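Local coordinates for KmHsv2 (Kluyveromyces marxianus, PDB 3VU4), which probably binds phosphoinositides through a beta-propeller of the PROPPIN family, much like Atg18, and is linked to protein transport, at residues A[31-36]-A[64-69]; A[209-214]-A[246-251]; A[307-312]-A[321-326]; A[326-331]-A[350-355]. All coordinates share one frame; numbering follows the deposited sequence.

Contact 1: residues A[31-36]-A[64-69]. With SO4 (sulfate ion), chain I.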
loop_
_atom_site.group_PDB
_atom_site.type_symbol
_atom_site.label_atom_id
_atom_site.label_comp_id
_atom_site.label_asym_id
_atom_site.label_seq_id
_atom_site.Cartn_x
_atom_site.Cartn_y
_atom_site.Cartn_z
ATOM N N GLN A 31 -2.650 -7.362 4.846
ATOM C CA GLN A 31 -1.213 -7.640 4.787
ATOM C C GLN A 31 -0.751 -8.885 5.524
ATOM O O GLN A 31 0.289 -8.865 6.176
ATOM C CB GLN A 31 -0.401 -6.464 5.317
ATOM C CG GLN A 31 -0.259 -5.322 4.362
ATOM C CD GLN A 31 -1.370 -4.331 4.491
ATOM O OE1 GLN A 31 -1.387 -3.315 3.798
ATOM N NE2 GLN A 31 -2.309 -4.607 5.389
ATOM N N SER A 32 -1.513 -9.965 5.433
ATOM C CA SER A 32 -1.112 -11.196 6.091
ATOM C C SER A 32 -0.679 -12.168 5.000
ATOM O O SER A 32 -0.065 -13.202 5.269
ATOM C CB SER A 32 -2.275 -11.766 6.910
ATOM O OG SER A 32 -3.442 -11.919 6.122
ATOM N N CYS A 33 -0.997 -11.808 3.759
ATOM C CA CYS A 33 -0.649 -12.621 2.598
ATOM C C CYS A 33 -0.168 -11.772 1.436
ATOM O O CYS A 33 -0.496 -10.585 1.326
ATOM C CB CYS A 33 -1.856 -13.432 2.117
ATOM S SG CYS A 33 -2.418 -14.703 3.246
ATOM N N LEU A 34 0.605 -12.408 0.561
ATOM C CA LEU A 34 1.135 -11.770 -0.636
ATOM C C LEU A 34 0.821 -12.688 -1.802
ATOM O O LEU A 34 1.024 -13.896 -1.709
ATOM C CB LEU A 34 2.655 -11.599 -0.542
ATOM C CG LEU A 34 3.373 -11.186 -1.836
ATOM C CD1 LEU A 34 3.144 -9.703 -2.123
ATOM C CD2 LEU A 34 4.856 -11.471 -1.693
ATOM N N ILE A 35 0.295 -12.129 -2.884
ATOM C CA ILE A 35 0.026 -12.941 -4.056
ATOM C C ILE A 35 0.982 -12.444 -5.113
ATOM O O ILE A 35 1.264 -11.246 -5.208
ATOM C CB ILE A 35 -1.430 -12.834 -4.560
ATOM C CG1 ILE A 35 -1.603 -13.759 -5.768
ATOM C CG2 ILE A 35 -1.771 -11.414 -4.953
ATOM C CD1 ILE A 35 -3.027 -14.234 -5.973
ATOM N N LEU A 36 1.490 -13.370 -5.910
ATOM C CA LEU A 36 2.461 -13.005 -6.918
ATOM C C LEU A 36 2.285 -13.811 -8.203
ATOM O O LEU A 36 1.840 -14.956 -8.174
ATOM C CB LEU A 36 3.846 -13.171 -6.277
ATOM C CG LEU A 36 5.108 -13.783 -6.859
ATOM C CD1 LEU A 36 6.183 -13.679 -5.775
ATOM C CD2 LEU A 36 4.893 -15.240 -7.242
ATOM N N VAL A 64 -2.418 -9.447 -10.634
ATOM C CA VAL A 64 -3.044 -10.406 -9.743
ATOM C C VAL A 64 -3.414 -9.802 -8.374
ATOM O O VAL A 64 -2.651 -9.032 -7.791
ATOM C CB VAL A 64 -2.106 -11.639 -9.581
ATOM C CG1 VAL A 64 -0.823 -11.241 -8.846
ATOM C CG2 VAL A 64 -2.826 -12.761 -8.871
ATOM N N ARG A 65 -4.600 -10.152 -7.881
ATOM C CA ARG A 65 -5.104 -9.656 -6.595
ATOM C C ARG A 65 -5.788 -10.779 -5.826
ATOM O O ARG A 65 -6.211 -11.778 -6.416
ATOM C CB ARG A 65 -6.137 -8.547 -6.818
ATOM C CG ARG A 65 -5.627 -7.327 -7.553
ATOM C CD ARG A 65 -4.781 -6.457 -6.658
ATOM N NE ARG A 65 -4.362 -5.251 -7.356
ATOM C CZ ARG A 65 -3.268 -5.162 -8.101
ATOM N NH1 ARG A 65 -2.470 -6.216 -8.235
ATOM N NH2 ARG A 65 -2.990 -4.030 -8.737
ATOM N N MET A 66 -5.894 -10.629 -4.512
ATOM C CA MET A 66 -6.584 -11.640 -3.727
ATOM C C MET A 66 -7.566 -10.989 -2.752
ATOM O O MET A 66 -7.427 -9.813 -2.405
ATOM C CB MET A 66 -5.585 -12.548 -2.999
ATOM C CG MET A 66 -4.914 -11.984 -1.773
ATOM S SD MET A 66 -3.649 -13.149 -1.167
ATOM C CE MET A 66 -4.666 -14.352 -0.279
ATOM N N LEU A 67 -8.583 -11.744 -2.345
ATOM C CA LEU A 67 -9.587 -11.228 -1.422
ATOM C C LEU A 67 -9.437 -11.856 -0.046
ATOM O O LEU A 67 -9.810 -13.006 0.159
ATOM C CB LEU A 67 -10.996 -11.502 -1.950
ATOM C CG LEU A 67 -12.120 -11.066 -1.000
ATOM C CD1 LEU A 67 -12.111 -9.547 -0.842
ATOM C CD2 LEU A 67 -13.457 -11.534 -1.547
ATOM N N HIS A 68 -8.890 -11.091 0.891
ATOM C CA HIS A 68 -8.687 -11.568 2.254
ATOM C C HIS A 68 -7.953 -12.902 2.254
ATOM O O HIS A 68 -6.806 -12.985 1.806
ATOM C CB HIS A 68 -10.035 -11.695 2.957
ATOM C CG HIS A 68 -10.786 -10.403 3.023
ATOM N ND1 HIS A 68 -10.249 -9.267 3.586
ATOM C CD2 HIS A 68 -12.011 -10.055 2.565
ATOM C CE1 HIS A 68 -11.110 -8.273 3.471
ATOM N NE2 HIS A 68 -12.187 -8.721 2.855
ATOM N N ARG A 69 -8.608 -13.939 2.760
ATOM C CA ARG A 69 -8.006 -15.261 2.791
ATOM C C ARG A 69 -8.948 -16.262 2.148
ATOM O O ARG A 69 -8.832 -17.468 2.364
ATOM C CB ARG A 69 -7.695 -15.671 4.231
ATOM C CG ARG A 69 -6.382 -15.109 4.766
ATOM C CD ARG A 69 -6.194 -15.442 6.242
ATOM N NE ARG A 69 -4.840 -15.167 6.717
ATOM C CZ ARG A 69 -3.750 -15.809 6.294
ATOM N NH1 ARG A 69 -3.847 -16.769 5.381
ATOM N NH2 ARG A 69 -2.560 -15.496 6.793
HETATM S S SO4 I . -14.935 -6.143 3.259
HETATM O O1 SO4 I . -16.036 -7.088 3.516
HETATM O O2 SO4 I . -14.175 -5.926 4.503
HETATM O O3 SO4 I . -14.033 -6.699 2.239
HETATM O O4 SO4 I . -15.490 -4.864 2.783
#
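Arg65 NH1 is gripped twice: it donates to Val64 O at 2.9 Å (N-H...O angle 148°), standing above that carbonyl's plane, and makes a salt bridge with Asp24. Arg65 NE is taken by Leu106 O, so the guanidinium is fixed at both NE and NH1. What joins 31-36 to 64-69 is mostly apolar. Ile35 holds CG1 anti to the backbone N (chi1 -178°) and sets CD1 tip to tip with Val64 CG2, 3.3 Å away. Met66 bends at chi3 (-80°) and lays SD 3.8 Å from Cys33 CB, with Ile35 CB just beyond. Past the strand, Arg69 runs extended from CG to NE and brings one guanidinium face over Cys33 SG, which lies 3.1 Å from that plane near its rim; Arg69 NH2 bonds Asn46, and Ser32 OG pairs with Asp30. His68 NE2 donates in its ring plane to sulfate O3 at 2.8 Å, an ion also held by Arg110 N. Strand 33-37 of one propeller blade and strand 63-66 of the next thus meet through a greasy seam, with charged groups tied to partners around it and a sulfate, probably from the crystallisation liquor, bound at the loop.

Contact 2: residues A[209-214]-A[246-251]. With SO4 (sulfate ion), chain E.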
loop_
_atom_site.group_PDB
_atom_site.type_symbol
_atom_site.label_atom_id
_atom_site.label_comp_id
_atom_site.label_asym_id
_atom_site.label_seq_id
_atom_site.Cartn_x
_atom_site.Cartn_y
_atom_site.Cartn_z
ATOM N N MET A 209 -7.595 8.014 8.219
ATOM C CA MET A 209 -6.570 8.962 7.778
ATOM C C MET A 209 -6.022 8.555 6.417
ATOM O O MET A 209 -6.048 7.377 6.047
ATOM C CB MET A 209 -5.419 9.043 8.788
ATOM C CG MET A 209 -5.790 9.703 10.110
ATOM S SD MET A 209 -4.355 9.991 11.176
ATOM C CE MET A 209 -3.849 8.247 11.610
ATOM N N VAL A 210 -5.541 9.528 5.659
ATOM C CA VAL A 210 -4.968 9.230 4.354
ATOM C C VAL A 210 -3.674 10.018 4.193
ATOM O O VAL A 210 -3.645 11.220 4.441
ATOM C CB VAL A 210 -5.940 9.578 3.211
ATOM C CG1 VAL A 210 -6.295 11.061 3.243
ATOM C CG2 VAL A 210 -5.322 9.192 1.884
ATOM N N ALA A 211 -2.597 9.335 3.808
ATOM C CA ALA A 211 -1.307 9.998 3.624
ATOM C C ALA A 211 -1.090 10.274 2.141
ATOM O O ALA A 211 -1.391 9.426 1.288
ATOM C CB ALA A 211 -0.178 9.122 4.169
ATOM N N THR A 212 -0.584 11.461 1.831
ATOM C CA THR A 212 -0.340 11.829 0.440
ATOM C C THR A 212 1.052 12.404 0.237
ATOM O O THR A 212 1.705 12.871 1.170
ATOM C CB THR A 212 -1.365 12.888 -0.069
ATOM O OG1 THR A 212 -1.106 14.156 0.549
ATOM C CG2 THR A 212 -2.782 12.462 0.262
ATOM N N CYS A 213 1.511 12.355 -0.997
ATOM C CA CYS A 213 2.806 12.916 -1.331
ATOM C C CYS A 213 2.790 13.195 -2.812
ATOM O O CYS A 213 2.139 12.477 -3.570
ATOM C CB CYS A 213 3.933 11.946 -0.987
ATOM S SG CYS A 213 3.978 10.497 -2.013
ATOM N N SER A 214 3.472 14.257 -3.224
ATOM C CA SER A 214 3.518 14.596 -4.633
ATOM C C SER A 214 4.796 14.090 -5.280
ATOM O O SER A 214 5.648 13.500 -4.619
ATOM C CB SER A 214 3.408 16.104 -4.839
ATOM O OG SER A 214 4.502 16.789 -4.303
ATOM N N MET A 246 4.767 3.667 0.289
ATOM C CA MET A 246 4.473 4.296 1.566
ATOM C C MET A 246 3.375 3.470 2.210
ATOM O O MET A 246 2.323 3.264 1.611
ATOM C CB MET A 246 4.020 5.728 1.300
ATOM C CG MET A 246 3.457 6.458 2.470
ATOM S SD MET A 246 3.446 8.219 2.104
ATOM C CE MET A 246 2.107 8.326 0.912
ATOM N N LYS A 247 3.639 2.983 3.421
ATOM C CA LYS A 247 2.694 2.139 4.153
ATOM C C LYS A 247 2.584 2.518 5.646
ATOM O O LYS A 247 3.535 3.043 6.238
ATOM C CB LYS A 247 3.122 0.684 3.995
ATOM C CG LYS A 247 2.233 -0.154 3.105
ATOM C CD LYS A 247 1.887 0.530 1.801
ATOM C CE LYS A 247 1.162 -0.425 0.862
ATOM N NZ LYS A 247 2.024 -1.567 0.409
ATOM N N TRP A 248 1.420 2.247 6.239
ATOM C CA TRP A 248 1.126 2.577 7.645
ATOM C C TRP A 248 1.320 1.410 8.608
ATOM O O TRP A 248 1.013 0.268 8.269
ATOM C CB TRP A 248 -0.332 3.027 7.797
ATOM C CG TRP A 248 -0.731 4.355 7.184
ATOM C CD1 TRP A 248 -1.088 4.595 5.884
ATOM C CD2 TRP A 248 -0.939 5.588 7.890
ATOM N NE1 TRP A 248 -1.517 5.895 5.739
ATOM C CE2 TRP A 248 -1.434 6.529 6.953
ATOM C CE3 TRP A 248 -0.753 5.988 9.222
ATOM C CZ2 TRP A 248 -1.759 7.848 7.310
ATOM C CZ3 TRP A 248 -1.070 7.296 9.579
ATOM C CH2 TRP A 248 -1.567 8.213 8.623
ATOM N N SER A 249 1.803 1.682 9.816
ATOM C CA SER A 249 1.964 0.598 10.787
ATOM C C SER A 249 0.549 0.182 11.203
ATOM O O SER A 249 -0.399 0.949 11.056
ATOM C CB SER A 249 2.793 1.050 11.995
ATOM O OG SER A 249 2.210 2.164 12.644
ATOM N N THR A 250 0.408 -1.033 11.714
ATOM C CA THR A 250 -0.908 -1.557 12.078
ATOM C C THR A 250 -1.797 -0.723 13.006
ATOM O O THR A 250 -3.018 -0.749 12.864
ATOM C CB THR A 250 -0.780 -2.991 12.618
ATOM O OG1 THR A 250 0.125 -3.016 13.728
ATOM C CG2 THR A 250 -0.247 -3.905 11.526
ATOM N N ASP A 251 -1.212 0.023 13.940
ATOM C CA ASP A 251 -2.018 0.864 14.833
ATOM C C ASP A 251 -2.159 2.301 14.303
ATOM O O ASP A 251 -2.774 3.154 14.953
ATOM C CB ASP A 251 -1.407 0.897 16.238
ATOM C CG ASP A 251 0.003 1.456 16.248
ATOM O OD1 ASP A 251 0.460 1.997 15.211
ATOM O OD2 ASP A 251 0.661 1.359 17.299
HETATM S S SO4 E . 3.475 20.325 -3.046
HETATM O O1 SO4 E . 2.202 20.715 -2.411
HETATM O O2 SO4 E . 4.143 19.322 -2.196
HETATM O O3 SO4 E . 3.230 19.737 -4.377
HETATM O O4 SO4 E . 4.316 21.526 -3.206
#
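Strands 209-214 and 246-248 run nearly antiparallel, at 163°, but their axes come no closer than 8.9 Å, so the gap between two neighbouring propeller blades is bridged through side chains, which also touch the backbone of 209-214. Trp248 does most of it. With CG beside the backbone N and anti to the carbonyl carbon (chi1 -69°), its six-membered ring reaches strand 209-214, where CZ2 lies 3.7 Å from Ala211 CB and Ala211 N sits in the ring plane at the edge. Met209 crosses the indole at about a right angle. Its CE rests 3.6 Å from Trp248 CZ3, and its SD stands 5.2 Å from the centroid of the Trp248 six-membered ring, an oblique Met-aromatic contact. The indole's polar end is tied down too, since Trp248 NE1 bonds Arg202 O. Two residues earlier on the strand, Met246 bends at chi3 (73°) to bring CE 3.7 Å from Ala211 O and 4.1 Å from Cys213 SG. Leu255 packs against Ala211, Met246 and Trp248 alike. At the far end Ser214 OG donates to sulfate O3 at 3.2 Å, and His194, Thr195, Asn196 and Arg221 complete the grip; Thr212 OG1 holds the other ring nitrogen of His194. The chemistry thus divides: a sulfur-rich, aromatic filling between blades, and beside it an anion pocket consistent with the phosphate recognition expected of a phosphoinositide-binding propeller.

Contact 3: residues A[307-312]-A[321-326]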
loop_
_atom_site.group_PDB
_atom_site.type_symbol
_atom_site.label_atom_id
_atom_site.label_comp_id
_atom_site.label_asym_id
_atom_site.label_seq_id
_atom_site.Cartn_x
_atom_site.Cartn_y
_atom_site.Cartn_z
ATOM N N ARG A 307 14.280 -3.390 -9.442
ATOM C CA ARG A 307 13.190 -2.874 -10.252
ATOM C C ARG A 307 12.477 -1.899 -9.321
ATOM O O ARG A 307 12.555 -0.677 -9.495
ATOM C CB ARG A 307 12.245 -4.000 -10.669
ATOM C CG ARG A 307 12.859 -4.981 -11.654
ATOM C CD ARG A 307 11.871 -6.080 -11.994
ATOM N NE ARG A 307 12.552 -7.279 -12.475
ATOM C CZ ARG A 307 12.019 -8.499 -12.452
ATOM N NH1 ARG A 307 10.790 -8.681 -11.972
ATOM N NH2 ARG A 307 12.722 -9.539 -12.893
ATOM N N GLY A 308 11.808 -2.450 -8.318
ATOM C CA GLY A 308 11.120 -1.625 -7.347
ATOM C C GLY A 308 10.884 -2.479 -6.124
ATOM O O GLY A 308 11.658 -3.399 -5.862
ATOM N N CYS A 309 9.833 -2.182 -5.370
ATOM C CA CYS A 309 9.504 -2.981 -4.201
ATOM C C CYS A 309 8.188 -2.516 -3.623
ATOM O O CYS A 309 7.634 -1.503 -4.058
ATOM C CB CYS A 309 10.604 -2.890 -3.126
ATOM S SG CYS A 309 10.831 -1.269 -2.321
ATOM N N LYS A 310 7.687 -3.282 -2.658
ATOM C CA LYS A 310 6.442 -2.968 -1.963
ATOM C C LYS A 310 6.687 -3.307 -0.516
ATOM O O LYS A 310 7.335 -4.310 -0.216
ATOM C CB LYS A 310 5.269 -3.793 -2.508
ATOM C CG LYS A 310 4.868 -3.353 -3.894
ATOM C CD LYS A 310 3.554 -3.929 -4.368
ATOM C CE LYS A 310 3.263 -3.379 -5.760
ATOM N NZ LYS A 310 2.012 -3.900 -6.361
ATOM N N ILE A 311 6.196 -2.465 0.383
ATOM C CA ILE A 311 6.397 -2.714 1.801
ATOM C C ILE A 311 5.068 -2.910 2.509
ATOM O O ILE A 311 4.007 -2.570 1.983
ATOM C CB ILE A 311 7.196 -1.559 2.452
ATOM C CG1 ILE A 311 6.377 -0.272 2.474
ATOM C CG2 ILE A 311 8.463 -1.290 1.635
ATOM C CD1 ILE A 311 7.185 0.952 2.871
ATOM N N ALA A 312 5.127 -3.488 3.698
ATOM C CA ALA A 312 3.920 -3.725 4.472
ATOM C C ALA A 312 4.278 -3.956 5.928
ATOM O O ALA A 312 5.176 -4.745 6.243
ATOM C CB ALA A 312 3.168 -4.928 3.917
ATOM N N VAL A 321 9.655 -6.027 3.317
ATOM C CA VAL A 321 9.942 -5.396 2.045
ATOM C C VAL A 321 10.072 -6.550 1.064
ATOM O O VAL A 321 10.794 -7.523 1.326
ATOM C CB VAL A 321 11.251 -4.599 2.102
ATOM C CG1 VAL A 321 11.611 -4.088 0.707
ATOM C CG2 VAL A 321 11.096 -3.426 3.076
ATOM N N VAL A 322 9.333 -6.468 -0.034
ATOM C CA VAL A 322 9.383 -7.512 -1.041
ATOM C C VAL A 322 10.025 -6.979 -2.321
ATOM O O VAL A 322 9.588 -5.965 -2.882
ATOM C CB VAL A 322 7.976 -8.043 -1.352
ATOM C CG1 VAL A 322 8.052 -9.194 -2.368
ATOM C CG2 VAL A 322 7.325 -8.504 -0.072
ATOM N N TRP A 323 11.078 -7.663 -2.759
ATOM C CA TRP A 323 11.791 -7.282 -3.969
ATOM C C TRP A 323 11.375 -8.237 -5.082
ATOM O O TRP A 323 11.760 -9.408 -5.071
ATOM C CB TRP A 323 13.297 -7.379 -3.741
ATOM C CG TRP A 323 13.788 -6.575 -2.583
ATOM C CD1 TRP A 323 14.070 -7.030 -1.315
ATOM C CD2 TRP A 323 14.065 -5.167 -2.576
ATOM N NE1 TRP A 323 14.510 -5.987 -0.530
ATOM C CE2 TRP A 323 14.516 -4.837 -1.275
ATOM C CE3 TRP A 323 13.973 -4.154 -3.543
ATOM C CZ2 TRP A 323 14.880 -3.534 -0.920
ATOM C CZ3 TRP A 323 14.334 -2.856 -3.186
ATOM C CH2 TRP A 323 14.781 -2.561 -1.884
ATOM N N PRO A 324 10.581 -7.758 -6.055
ATOM C CA PRO A 324 10.145 -8.641 -7.145
ATOM C C PRO A 324 11.253 -9.274 -7.984
ATOM O O PRO A 324 11.119 -10.428 -8.382
ATOM C CB PRO A 324 9.204 -7.752 -7.970
ATOM C CG PRO A 324 9.735 -6.383 -7.734
ATOM C CD PRO A 324 10.067 -6.391 -6.250
ATOM N N HIS A 325 12.346 -8.547 -8.225
ATOM C CA HIS A 325 13.456 -9.057 -9.042
ATOM C C HIS A 325 14.260 -10.238 -8.467
ATOM O O HIS A 325 14.818 -11.026 -9.222
ATOM C CB HIS A 325 14.418 -7.917 -9.422
ATOM C CG HIS A 325 15.410 -7.567 -8.354
ATOM N ND1 HIS A 325 15.038 -7.173 -7.085
ATOM C CD2 HIS A 325 16.764 -7.543 -8.372
ATOM C CE1 HIS A 325 16.120 -6.921 -6.369
ATOM N NE2 HIS A 325 17.181 -7.137 -7.126
ATOM N N THR A 326 14.346 -10.372 -7.152
ATOM C CA THR A 326 15.066 -11.515 -6.595
ATOM C C THR A 326 14.077 -12.359 -5.809
ATOM O O THR A 326 14.456 -13.346 -5.185
ATOM C CB THR A 326 16.209 -11.095 -5.636
ATOM O OG1 THR A 326 15.670 -10.354 -4.532
ATOM C CG2 THR A 326 17.240 -10.244 -6.369
HETATM O O HOH W 1 13.031 -5.319 -7.778
#
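The hairpin of strands 310-313 and 318-323, which begins the last propeller blade, brings 307-312 and 321-326 together. Two backbone bonds join these segments: Lys310 N donates to Val322 O at 3.3 Å, in the carbonyl plane, and Val322 N returns to Lys310 O at 2.9 Å, nearly along the C=O axis. Lys310 and Val322 are thus a hydrogen-bonded pair, while Ile311 and Val321 form the next, non-hydrogen-bonded pair, their side chains lying alongside each other with CG2 of Ile311 3.7 Å from CG2 of Val321. In the four-stranded antiparallel blade 310-313 is an outermost strand and 318-323 lies inside it, flanked on its other side by 328-337. Where the pairing ends, Cys309 takes over. Its CB sits over one face of Trp323, 4.0 Å from the six-membered ring centroid in a CH-pi contact, and its SG makes an oblique sulfur-aromatic one; Val321 CG1 lies over that face as well, while Trp323 NE1 bonds Glu330. An alanine in place of Trp323 would probably loosen the packing round Cys309 and Val321 and leave Glu330 without that N-H. Beyond Cys309, toward the chain start, Gly308 O lies 3.4 Å from Pro324 CD. One guanidinium face of Arg307 lies against the backbone of His325, whose CA is 3.7 Å from that plane and over its centre. A water accepts from Arg307 N at 2.8 Å while donating to Gly308 O.

Contact 4: residues A[326-331]-A[350-355]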
loop_
_atom_site.group_PDB
_atom_site.type_symbol
_atom_site.label_atom_id
_atom_site.label_comp_id
_atom_site.label_asym_id
_atom_site.label_seq_id
_atom_site.Cartn_x
_atom_site.Cartn_y
_atom_site.Cartn_z
ATOM N N THR A 326 14.346 -10.372 -7.152
ATOM C CA THR A 326 15.066 -11.515 -6.595
ATOM C C THR A 326 14.077 -12.359 -5.809
ATOM O O THR A 326 14.456 -13.346 -5.185
ATOM C CB THR A 326 16.209 -11.095 -5.636
ATOM O OG1 THR A 326 15.670 -10.354 -4.532
ATOM C CG2 THR A 326 17.240 -10.244 -6.369
ATOM N N ARG A 327 12.806 -11.962 -5.864
ATOM C CA ARG A 327 11.725 -12.630 -5.143
ATOM C C ARG A 327 12.116 -12.870 -3.695
ATOM O O ARG A 327 11.873 -13.943 -3.131
ATOM C CB ARG A 327 11.341 -13.952 -5.814
ATOM C CG ARG A 327 10.278 -13.792 -6.885
ATOM C CD ARG A 327 9.865 -15.120 -7.511
ATOM N NE ARG A 327 10.969 -15.777 -8.213
ATOM C CZ ARG A 327 11.685 -16.786 -7.715
ATOM N NH1 ARG A 327 12.672 -17.317 -8.429
ATOM N NH2 ARG A 327 11.404 -17.279 -6.509
ATOM N N MET A 328 12.724 -11.852 -3.095
ATOM C CA MET A 328 13.150 -11.930 -1.708
ATOM C C MET A 328 12.301 -11.069 -0.780
ATOM O O MET A 328 11.818 -10.003 -1.172
ATOM C CB MET A 328 14.618 -11.542 -1.602
ATOM C CG MET A 328 15.459 -12.733 -1.232
ATOM S SD MET A 328 17.188 -12.553 -1.572
ATOM C CE MET A 328 17.273 -13.191 -3.229
ATOM N N ILE A 329 12.089 -11.549 0.439
ATOM C CA ILE A 329 11.309 -10.791 1.402
ATOM C C ILE A 329 12.095 -10.619 2.695
ATOM O O ILE A 329 12.472 -11.585 3.365
ATOM C CB ILE A 329 9.933 -11.452 1.682
ATOM C CG1 ILE A 329 9.172 -10.619 2.712
ATOM C CG2 ILE A 329 10.106 -12.886 2.157
ATOM C CD1 ILE A 329 7.729 -11.020 2.885
ATOM N N GLU A 330 12.351 -9.360 3.020
ATOM C CA GLU A 330 13.104 -8.989 4.208
ATOM C C GLU A 330 12.206 -8.426 5.303
ATOM O O GLU A 330 11.331 -7.607 5.040
ATOM C CB GLU A 330 14.171 -7.969 3.812
ATOM C CG GLU A 330 15.395 -8.611 3.191
ATOM C CD GLU A 330 15.973 -7.812 2.056
ATOM O OE1 GLU A 330 15.848 -6.575 2.072
ATOM O OE2 GLU A 330 16.572 -8.428 1.151
ATOM N N THR A 331 12.432 -8.870 6.533
ATOM C CA THR A 331 11.647 -8.424 7.673
ATOM C C THR A 331 12.468 -7.457 8.516
ATOM O O THR A 331 13.558 -7.799 8.981
ATOM C CB THR A 331 11.222 -9.626 8.523
ATOM O OG1 THR A 331 10.425 -10.503 7.721
ATOM C CG2 THR A 331 10.415 -9.184 9.729
ATOM N N ARG A 350 16.007 -12.357 6.107
ATOM C CA ARG A 350 16.137 -12.267 4.665
ATOM C C ARG A 350 15.890 -13.672 4.144
ATOM O O ARG A 350 16.682 -14.579 4.388
ATOM C CB ARG A 350 17.535 -11.807 4.241
ATOM C CG ARG A 350 17.863 -12.139 2.778
ATOM C CD ARG A 350 18.347 -10.913 2.027
ATOM N NE ARG A 350 19.531 -10.373 2.675
ATOM C CZ ARG A 350 19.849 -9.089 2.722
ATOM N NH1 ARG A 350 19.076 -8.182 2.155
ATOM N NH2 ARG A 350 20.945 -8.717 3.356
ATOM N N GLU A 351 14.767 -13.859 3.464
ATOM C CA GLU A 351 14.447 -15.159 2.896
ATOM C C GLU A 351 13.900 -14.996 1.501
ATOM O O GLU A 351 13.556 -13.891 1.087
ATOM C CB GLU A 351 13.461 -15.924 3.778
ATOM C CG GLU A 351 12.235 -15.164 4.207
ATOM C CD GLU A 351 11.666 -15.734 5.494
ATOM O OE1 GLU A 351 11.412 -16.959 5.536
ATOM O OE2 GLU A 351 11.485 -14.962 6.463
ATOM N N GLN A 352 13.849 -16.093 0.762
ATOM C CA GLN A 352 13.356 -16.028 -0.598
ATOM C C GLN A 352 12.005 -16.679 -0.745
ATOM O O GLN A 352 11.722 -17.690 -0.112
ATOM C CB GLN A 352 14.325 -16.697 -1.572
ATOM C CG GLN A 352 13.914 -16.474 -3.019
ATOM C CD GLN A 352 14.813 -17.172 -3.998
ATOM O OE1 GLN A 352 14.835 -18.406 -4.077
ATOM N NE2 GLN A 352 15.574 -16.391 -4.755
ATOM N N LEU A 353 11.171 -16.078 -1.583
ATOM C CA LEU A 353 9.849 -16.609 -1.851
ATOM C C LEU A 353 10.013 -17.755 -2.852
ATOM O O LEU A 353 10.364 -17.544 -4.012
ATOM C CB LEU A 353 8.956 -15.495 -2.399
ATOM C CG LEU A 353 8.696 -14.417 -1.343
ATOM C CD1 LEU A 353 7.922 -13.267 -1.932
ATOM C CD2 LEU A 353 7.929 -15.032 -0.187
ATOM N N MET A 354 9.773 -18.971 -2.373
ATOM C CA MET A 354 9.909 -20.185 -3.170
ATOM C C MET A 354 8.868 -20.349 -4.274
ATOM O O MET A 354 7.674 -20.152 -4.046
ATOM C CB MET A 354 9.851 -21.401 -2.243
ATOM C CG MET A 354 11.119 -22.237 -2.217
ATOM S SD MET A 354 12.613 -21.332 -1.713
ATOM C CE MET A 354 13.233 -20.785 -3.326
ATOM N N ILE A 355 9.327 -20.717 -5.469
ATOM C CA ILE A 355 8.429 -20.933 -6.603
ATOM C C ILE A 355 8.327 -22.425 -6.911
ATOM O O ILE A 355 9.407 -23.034 -7.071
ATOM C CB ILE A 355 8.925 -20.211 -7.873
ATOM C CG1 ILE A 355 8.896 -18.699 -7.659
ATOM C CG2 ILE A 355 8.062 -20.604 -9.064
ATOM C CD1 ILE A 355 7.542 -18.156 -7.265
HETATM O O HOH W 2 11.826 -12.177 5.909
#
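Strands 328-331 and 350-352 run antiparallel, their axes 4.7 Å apart at closest. Ile329 and Glu351 form the hydrogen-bonded pair: Ile329 N meets Glu351 O at 2.8 Å almost along the C=O axis, and Glu351 N returns to Ile329 O from above that carbonyl's plane. Leu353 N carries the pairing on to Arg327 O at 2.7 Å. Arg327, in a left-handed conformation (phi 48°, psi 43°), shares Trp323 with Met328 in a G1 beta bulge. Its side chain bends at chi3 so that Ile355 CG1 lies over one guanidinium face, while NH2 makes a weak bond to Leu353 O. Gln352, extended, sends NE2 to Thr326 O at 3.3 Å. Glu330 and Arg350 lie alongside each other, pointing the same way, in a salt bridge of 2.7 Å between Arg350 NH1 and Glu330 OE2: OE2 lies in the guanidinium plane of Arg350, while NH1 comes from above the carboxylate plane, the two planes being 89° apart. The other oxygen, Glu330 OE1, takes Trp323 NE1. An alanine in place of Glu330 removes both acceptor oxygens and would probably leave Arg350 less well anchored and the indole N-H without this partner. On the side chain face of Ile329 and Glu351, a water donates to Ile329 O and Glu351 OE2 and accepts from Thr331 OG1. Strand 342-352 is an outermost strand of the blade; Ile329 packs on Val320 and Val322 of strand 318-323, while Leu353 and Ile355 carry the chain's end onto Tyr45 of strand 41-47, and Val50 of strand 50-57 touches Ile329, Glu351 and Leu353.

Contacts 1 and 2 join different blades and rest on buried side chains, with sulfates at their ends, whereas contacts 3 and 4 are hairpin pairings inside a single blade and are built first on backbone bonds. Those two share Thr326 and stand side by side: Val321 N reaches Glu330 O at 2.9 Å, so strands 318-323 and 328-337 link them. The centre of contact 4 lies about 19 Å from the chain's centre, that of contact 2 about 8 Å; contact 4 is only partly buried, and its salt bridge runs from the buried Glu330 to the exposed Arg350. Contact 1 abuts the last blade through Leu34 on Leu353 and Val322, and contact 2 meets contact 3 where Lys247 NZ hydrogen-bonds Ile311 O.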